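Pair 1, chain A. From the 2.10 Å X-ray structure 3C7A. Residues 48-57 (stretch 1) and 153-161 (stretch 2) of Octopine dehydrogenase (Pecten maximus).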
# COMPACT_ATOMS: atom_id res chain seq x y z
N ALA A 48 -5.74 -20.72 -26.67
CA ALA A 48 -4.70 -20.37 -27.64
C ALA A 48 -4.70 -18.88 -28.02
O ALA A 48 -3.90 -18.46 -28.86
CB ALA A 48 -4.82 -21.25 -28.89
N ASP A 49 -5.59 -18.11 -27.41
CA ASP A 49 -5.76 -16.68 -27.73
C ASP A 49 -4.77 -15.76 -27.00
O ASP A 49 -4.00 -16.22 -26.15
CB ASP A 49 -7.20 -16.24 -27.46
CG ASP A 49 -8.23 -16.99 -28.30
OD1 ASP A 49 -7.89 -17.44 -29.42
OD2 ASP A 49 -9.39 -17.13 -27.84
N GLU A 50 -4.80 -14.47 -27.34
CA GLU A 50 -3.94 -13.45 -26.72
C GLU A 50 -4.69 -12.63 -25.67
O GLU A 50 -5.91 -12.42 -25.79
CB GLU A 50 -3.37 -12.51 -27.79
CG GLU A 50 -2.40 -13.16 -28.78
CD GLU A 50 -1.82 -12.16 -29.78
OE1 GLU A 50 -2.60 -11.54 -30.53
OE2 GLU A 50 -0.58 -12.01 -29.82
N LEU A 51 -3.97 -12.16 -24.66
CA LEU A 51 -4.53 -11.29 -23.61
C LEU A 51 -4.60 -9.83 -24.10
O LEU A 51 -3.65 -9.33 -24.70
CB LEU A 51 -3.68 -11.39 -22.33
CG LEU A 51 -4.14 -10.67 -21.05
CD1 LEU A 51 -5.32 -11.37 -20.40
CD2 LEU A 51 -2.98 -10.57 -20.06
N THR A 52 -5.73 -9.17 -23.83
CA THR A 52 -5.99 -7.82 -24.36
C THR A 52 -6.14 -6.75 -23.26
O THR A 52 -6.92 -6.92 -22.32
CB THR A 52 -7.24 -7.80 -25.28
OG1 THR A 52 -7.18 -8.88 -26.21
CG2 THR A 52 -7.35 -6.48 -26.05
N VAL A 53 -5.40 -5.65 -23.41
CA VAL A 53 -5.51 -4.48 -22.52
C VAL A 53 -6.02 -3.27 -23.31
O VAL A 53 -5.41 -2.87 -24.31
CB VAL A 53 -4.15 -4.14 -21.84
CG1 VAL A 53 -4.29 -2.94 -20.90
CG2 VAL A 53 -3.58 -5.34 -21.08
N ILE A 54 -7.13 -2.69 -22.86
CA ILE A 54 -7.73 -1.52 -23.51
C ILE A 54 -7.43 -0.24 -22.72
O ILE A 54 -7.78 -0.14 -21.54
CB ILE A 54 -9.27 -1.68 -23.69
CG1 ILE A 54 -9.59 -3.01 -24.38
CG2 ILE A 54 -9.86 -0.50 -24.47
CD1 ILE A 54 -11.02 -3.49 -24.17
N VAL A 55 -6.79 0.72 -23.38
CA VAL A 55 -6.33 1.95 -22.73
C VAL A 55 -7.10 3.20 -23.21
O VAL A 55 -7.08 3.52 -24.39
CB VAL A 55 -4.80 2.17 -22.92
CG1 VAL A 55 -4.33 3.45 -22.25
CG2 VAL A 55 -4.01 0.97 -22.39
N ASN A 56 -7.76 3.87 -22.27
CA ASN A 56 -8.44 5.14 -22.54
C ASN A 56 -7.46 6.31 -22.54
O ASN A 56 -6.73 6.50 -21.57
CB ASN A 56 -9.57 5.38 -21.53
CG ASN A 56 -10.78 4.49 -21.77
OD1 ASN A 56 -11.42 4.55 -22.81
ND2 ASN A 56 -11.10 3.66 -20.78
N GLU A 57 -7.47 7.08 -23.63
CA GLU A 57 -6.52 8.18 -23.80
C GLU A 57 -7.14 9.54 -23.44
O GLU A 57 -8.33 9.63 -23.14
CB GLU A 57 -5.97 8.21 -25.23
CG GLU A 57 -5.36 6.89 -25.72
CD GLU A 57 -3.95 6.62 -25.19
OE1 GLU A 57 -3.46 7.37 -24.32
OE2 GLU A 57 -3.32 5.64 -25.67
N PHE A 153 -12.80 -12.53 -17.14
CA PHE A 153 -11.74 -13.23 -16.40
C PHE A 153 -10.75 -13.97 -17.30
O PHE A 153 -11.12 -14.87 -18.06
CB PHE A 153 -12.33 -14.18 -15.34
CG PHE A 153 -11.29 -14.99 -14.60
CD1 PHE A 153 -11.04 -16.32 -14.95
CD2 PHE A 153 -10.55 -14.43 -13.55
CE1 PHE A 153 -10.08 -17.07 -14.28
CE2 PHE A 153 -9.59 -15.17 -12.87
CZ PHE A 153 -9.35 -16.50 -13.23
N GLY A 154 -9.48 -13.58 -17.19
CA GLY A 154 -8.38 -14.23 -17.90
C GLY A 154 -8.21 -13.83 -19.36
O GLY A 154 -7.35 -14.38 -20.05
N ARG A 155 -9.01 -12.87 -19.82
CA ARG A 155 -9.06 -12.52 -21.24
C ARG A 155 -8.99 -11.02 -21.55
O ARG A 155 -8.36 -10.62 -22.54
CB ARG A 155 -10.29 -13.14 -21.91
CG ARG A 155 -10.28 -14.68 -21.97
CD ARG A 155 -11.56 -15.25 -22.59
NE ARG A 155 -11.69 -14.92 -24.01
CZ ARG A 155 -11.17 -15.64 -25.00
NH1 ARG A 155 -10.48 -16.74 -24.76
NH2 ARG A 155 -11.35 -15.25 -26.26
N LYS A 156 -9.64 -10.19 -20.73
CA LYS A 156 -9.76 -8.75 -21.04
C LYS A 156 -9.80 -7.85 -19.79
O LYS A 156 -10.49 -8.16 -18.82
CB LYS A 156 -11.02 -8.51 -21.89
CG LYS A 156 -11.00 -7.22 -22.71
CD LYS A 156 -12.35 -6.94 -23.37
CE LYS A 156 -12.64 -7.90 -24.53
NZ LYS A 156 -11.81 -7.61 -25.73
N VAL A 157 -9.07 -6.73 -19.86
CA VAL A 157 -9.02 -5.74 -18.77
C VAL A 157 -8.99 -4.29 -19.31
O VAL A 157 -8.43 -4.04 -20.38
CB VAL A 157 -7.84 -6.02 -17.78
CG1 VAL A 157 -6.48 -5.81 -18.46
CG2 VAL A 157 -7.96 -5.19 -16.51
N GLU A 158 -9.60 -3.36 -18.58
CA GLU A 158 -9.73 -1.96 -19.01
C GLU A 158 -9.06 -0.96 -18.05
O GLU A 158 -9.27 -1.02 -16.84
CB GLU A 158 -11.21 -1.59 -19.21
CG GLU A 158 -11.45 -0.22 -19.85
CD GLU A 158 -12.93 0.17 -19.93
OE1 GLU A 158 -13.78 -0.48 -19.29
OE2 GLU A 158 -13.23 1.15 -20.65
N VAL A 159 -8.28 -0.04 -18.61
CA VAL A 159 -7.64 1.04 -17.85
C VAL A 159 -8.46 2.33 -17.99
O VAL A 159 -8.65 2.84 -19.10
CB VAL A 159 -6.17 1.28 -18.29
CG1 VAL A 159 -5.57 2.50 -17.60
CG2 VAL A 159 -5.31 0.04 -18.01
N LEU A 160 -8.93 2.85 -16.86
CA LEU A 160 -9.75 4.07 -16.84
C LEU A 160 -8.92 5.36 -16.77
O LEU A 160 -9.37 6.41 -17.23
CB LEU A 160 -10.76 4.04 -15.68
CG LEU A 160 -11.99 3.11 -15.67
CD1 LEU A 160 -12.77 3.14 -16.99
CD2 LEU A 160 -11.64 1.67 -15.28
N GLY A 161 -7.72 5.27 -16.20
CA GLY A 161 -6.81 6.42 -16.09
C GLY A 161 -5.42 6.06 -15.57
O GLY A 161 -5.25 5.02 -14.93
O HOH W 1 -8.32 -11.25 -25.46

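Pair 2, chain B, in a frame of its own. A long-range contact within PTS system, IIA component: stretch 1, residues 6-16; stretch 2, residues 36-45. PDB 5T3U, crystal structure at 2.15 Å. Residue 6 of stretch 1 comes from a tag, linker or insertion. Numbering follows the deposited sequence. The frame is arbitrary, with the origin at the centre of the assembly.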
# COMPACT_ATOMS: atom_id res chain seq x y z
N SER B 6 -24.51 7.94 -14.34
CA SER B 6 -24.26 7.22 -13.08
C SER B 6 -23.59 5.92 -13.48
O SER B 6 -24.22 5.00 -14.02
CB SER B 6 -25.49 6.98 -12.10
OG SER B 6 -25.08 6.87 -10.64
N PHE B 7 -22.29 5.88 -13.24
CA PHE B 7 -21.48 4.69 -13.42
C PHE B 7 -21.68 3.71 -12.26
O PHE B 7 -22.39 4.01 -11.28
CB PHE B 7 -20.02 5.09 -13.57
CG PHE B 7 -19.79 6.09 -14.67
CD1 PHE B 7 -19.85 5.69 -16.00
CD2 PHE B 7 -19.49 7.40 -14.37
CE1 PHE B 7 -19.63 6.60 -17.02
CE2 PHE B 7 -19.27 8.33 -15.38
CZ PHE B 7 -19.34 7.93 -16.72
N ASN B 8 -21.07 2.53 -12.37
CA ASN B 8 -21.29 1.50 -11.37
C ASN B 8 -20.69 1.84 -9.99
O ASN B 8 -21.35 1.68 -8.99
CB ASN B 8 -20.72 0.16 -11.84
CG ASN B 8 -21.57 -0.46 -12.93
OD1 ASN B 8 -22.76 -0.24 -12.99
ND2 ASN B 8 -20.96 -1.22 -13.80
N ARG B 9 -19.45 2.32 -9.97
CA ARG B 9 -18.62 2.25 -8.77
C ARG B 9 -17.52 3.31 -8.84
O ARG B 9 -16.77 3.33 -9.81
CB ARG B 9 -17.98 0.86 -8.72
CG ARG B 9 -17.38 0.41 -7.41
CD ARG B 9 -17.16 -1.08 -7.40
NE ARG B 9 -18.35 -1.78 -7.87
CZ ARG B 9 -18.41 -2.45 -9.01
NH1 ARG B 9 -17.33 -2.55 -9.78
NH2 ARG B 9 -19.55 -3.03 -9.37
N GLY B 10 -17.47 4.17 -7.83
CA GLY B 10 -16.36 5.12 -7.62
C GLY B 10 -15.41 4.63 -6.53
O GLY B 10 -15.72 3.70 -5.77
N ILE B 11 -14.22 5.20 -6.47
CA ILE B 11 -13.25 4.73 -5.50
C ILE B 11 -12.65 5.91 -4.81
O ILE B 11 -12.15 6.81 -5.47
CB ILE B 11 -12.11 3.86 -6.15
CG1 ILE B 11 -12.67 2.62 -6.87
CG2 ILE B 11 -11.02 3.42 -5.09
CD1 ILE B 11 -11.62 1.95 -7.75
N LEU B 12 -12.70 5.93 -3.49
CA LEU B 12 -11.93 6.93 -2.77
C LEU B 12 -10.79 6.24 -2.03
O LEU B 12 -11.02 5.29 -1.28
CB LEU B 12 -12.81 7.68 -1.77
CG LEU B 12 -12.12 8.68 -0.84
CD1 LEU B 12 -11.47 9.88 -1.60
CD2 LEU B 12 -13.10 9.17 0.18
N VAL B 13 -9.56 6.72 -2.24
CA VAL B 13 -8.41 6.12 -1.56
C VAL B 13 -7.99 7.14 -0.54
O VAL B 13 -7.62 8.28 -0.91
CB VAL B 13 -7.21 5.91 -2.52
CG1 VAL B 13 -6.17 5.03 -1.87
CG2 VAL B 13 -7.64 5.31 -3.84
N ALA B 14 -8.01 6.76 0.73
CA ALA B 14 -7.73 7.74 1.79
C ALA B 14 -6.69 7.23 2.79
O ALA B 14 -6.71 6.08 3.13
CB ALA B 14 -9.01 8.09 2.53
N SER B 15 -5.80 8.11 3.26
CA SER B 15 -4.80 7.68 4.23
C SER B 15 -4.29 8.88 5.02
O SER B 15 -4.46 10.03 4.61
CB SER B 15 -3.61 7.06 3.48
OG SER B 15 -2.96 8.05 2.72
N HIS B 16 -3.62 8.62 6.14
CA HIS B 16 -2.65 9.62 6.64
C HIS B 16 -1.54 9.78 5.58
O HIS B 16 -1.19 8.82 4.90
CB HIS B 16 -2.00 9.14 7.92
CG HIS B 16 -2.95 9.00 9.07
ND1 HIS B 16 -3.71 7.87 9.28
CD2 HIS B 16 -3.21 9.83 10.11
CE1 HIS B 16 -4.41 8.01 10.39
NE2 HIS B 16 -4.15 9.20 10.90
N ASN B 36 -11.60 12.29 -11.97
CA ASN B 36 -12.20 12.74 -10.72
C ASN B 36 -13.65 12.30 -10.44
O ASN B 36 -14.07 12.25 -9.31
CB ASN B 36 -12.19 14.28 -10.76
CG ASN B 36 -11.89 14.88 -9.44
OD1 ASN B 36 -11.18 14.28 -8.62
ND2 ASN B 36 -12.41 16.09 -9.21
N ASP B 37 -14.42 12.03 -11.48
CA ASP B 37 -15.76 11.53 -11.28
C ASP B 37 -15.77 10.02 -10.99
O ASP B 37 -16.84 9.47 -10.75
CB ASP B 37 -16.65 11.82 -12.51
CG ASP B 37 -16.07 11.24 -13.78
OD1 ASP B 37 -14.83 11.10 -13.86
OD2 ASP B 37 -16.84 10.95 -14.73
N ARG B 38 -14.62 9.35 -11.06
CA ARG B 38 -14.56 7.89 -10.77
C ARG B 38 -13.63 7.54 -9.61
O ARG B 38 -13.89 6.60 -8.87
CB ARG B 38 -14.09 7.08 -11.99
CG ARG B 38 -14.83 7.32 -13.26
CD ARG B 38 -16.32 7.02 -13.14
NE ARG B 38 -16.64 5.68 -12.63
CZ ARG B 38 -16.70 4.57 -13.36
NH1 ARG B 38 -16.43 4.60 -14.66
NH2 ARG B 38 -17.03 3.41 -12.79
N VAL B 39 -12.52 8.26 -9.48
CA VAL B 39 -11.50 7.95 -8.48
C VAL B 39 -10.93 9.21 -7.89
O VAL B 39 -10.62 10.19 -8.61
CB VAL B 39 -10.31 7.11 -9.08
CG1 VAL B 39 -9.30 6.74 -7.98
CG2 VAL B 39 -10.83 5.84 -9.76
N ARG B 40 -10.81 9.20 -6.57
CA ARG B 40 -10.22 10.33 -5.83
C ARG B 40 -9.31 9.85 -4.73
O ARG B 40 -9.44 8.73 -4.24
CB ARG B 40 -11.34 11.20 -5.23
CG ARG B 40 -12.09 11.99 -6.31
CD ARG B 40 -13.10 12.95 -5.66
NE ARG B 40 -14.09 13.35 -6.66
CZ ARG B 40 -14.98 14.33 -6.48
NH1 ARG B 40 -15.00 15.02 -5.34
NH2 ARG B 40 -15.83 14.62 -7.46
N THR B 41 -8.40 10.72 -4.30
CA THR B 41 -7.62 10.42 -3.11
C THR B 41 -7.75 11.51 -2.07
O THR B 41 -8.05 12.66 -2.39
CB THR B 41 -6.12 10.22 -3.44
OG1 THR B 41 -5.54 11.47 -3.82
CG2 THR B 41 -5.97 9.22 -4.57
N LEU B 42 -7.47 11.17 -0.81
CA LEU B 42 -7.40 12.18 0.24
C LEU B 42 -6.34 11.78 1.25
O LEU B 42 -6.36 10.66 1.73
CB LEU B 42 -8.77 12.30 0.93
CG LEU B 42 -9.00 13.46 1.89
CD1 LEU B 42 -8.82 14.81 1.15
CD2 LEU B 42 -10.44 13.35 2.48
N GLY B 43 -5.44 12.71 1.57
CA GLY B 43 -4.44 12.47 2.60
C GLY B 43 -4.62 13.39 3.79
O GLY B 43 -4.82 14.58 3.62
N LEU B 44 -4.55 12.83 4.99
CA LEU B 44 -4.55 13.61 6.21
C LEU B 44 -3.09 13.96 6.52
O LEU B 44 -2.32 13.12 6.96
CB LEU B 44 -5.21 12.83 7.36
CG LEU B 44 -5.10 13.44 8.77
CD1 LEU B 44 -5.61 14.87 8.79
CD2 LEU B 44 -5.83 12.58 9.79
N MET B 45 -2.73 15.21 6.26
CA MET B 45 -1.35 15.65 6.29
C MET B 45 -0.89 16.01 7.71
O MET B 45 -1.73 16.28 8.59
CB MET B 45 -1.15 16.79 5.30
CG MET B 45 -1.56 16.42 3.86
SD MET B 45 -0.68 14.95 3.25
CE MET B 45 0.96 15.63 2.97

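The sharpest difference lies at one matched arginine. Arg A155 of pair 1 and Arg B38 of pair 2 superpose with their CA atoms 0.5 Å apart, yet their side-chain centres fall 2.4 Å apart and their guanidinium groups find different partners. In pair 1 the group forms a salt bridge to a carboxylate: Arg A155 NH2 lies 3.1 Å from Asp A49 OD2, and Arg A155 NH1 donates to the same Asp A49 OD2 at 3.3 Å, with the oxygen at the edge of the guanidinium near its plane. In pair 2 the edge meets a backbone carbonyl instead, with Arg B38 NH2 donating to Arg B9 O at 3.0 Å, while one face is covered by Phe B7, whose CB is 3.4 Å from Arg B38 CZ. The conformations differ accordingly: chi2 is t (177°) in Arg A155 and m (-59°) in Arg B38.

Around this point the backbones agree closely. Fourteen central residues superpose with an RMSD of 0.6 Å, and both pairs are parallel strands, their N-to-C directions 18° apart in pair 1 and 12° in pair 2. The hydrogen-bond ladder follows the same register. Thr A52 N donates to Arg A155 O at 3.3 Å, as its match Ile B11 N does to Arg B38 O at 2.8 Å; the next rungs are Val A157 N to Thr A52 O at 3.3 Å and Arg B40 N to Ile B11 O at 3.0 Å. Further on, Val A159 N to Ile A54 O (3.0 Å) corresponds to Leu B42 N to Val B13 O (2.9 Å).

The side chains fill this frame differently. On the face carrying Val A53, Val A157 and Val A159, pair 1 packs branched residues directly: Val A53 CG2 is 3.9 Å from Val A157 CG1, and Val A53 CG1 is 4.3 Å from Val A159 CG2. The equivalent positions are Leu B12, Arg B40 and Leu B42. Leu B12 CD1 lies 3.9 Å from Arg B40 CB and 4.4 Å from Leu B42 CB, so the arginine meets the leucine near its base while its end leads away; Arg B40 NE bonds to Asn B36 O at 2.9 Å within its own stretch.

The other face is more polar in pair 1. Ile A54 CD1 rests 3.8 Å from Lys A156 CD, an apolar approach to the lysine's aliphatic portion. At the matched positions, Val B13 and Val B39 are both shorter, and Ile B11 CB approaches Val B39 CG2 at 4.3 Å.

At the far end, Asn A56 matches Ser B15 (CA-CA 0.9 Å). The amide reaches across: Asn A56 ND2 donates to Val A159 O at 3.1 Å and to Glu A158 OE2 at 3.3 Å, beside a weak bond from Asn A56 N to Val A159 O at 3.4 Å. Ser B15 makes the equivalent backbone bond more tightly, its N 3.0 Å from Leu B42 O, and its OG turns to its own strand, 2.9 Å from His B16 O.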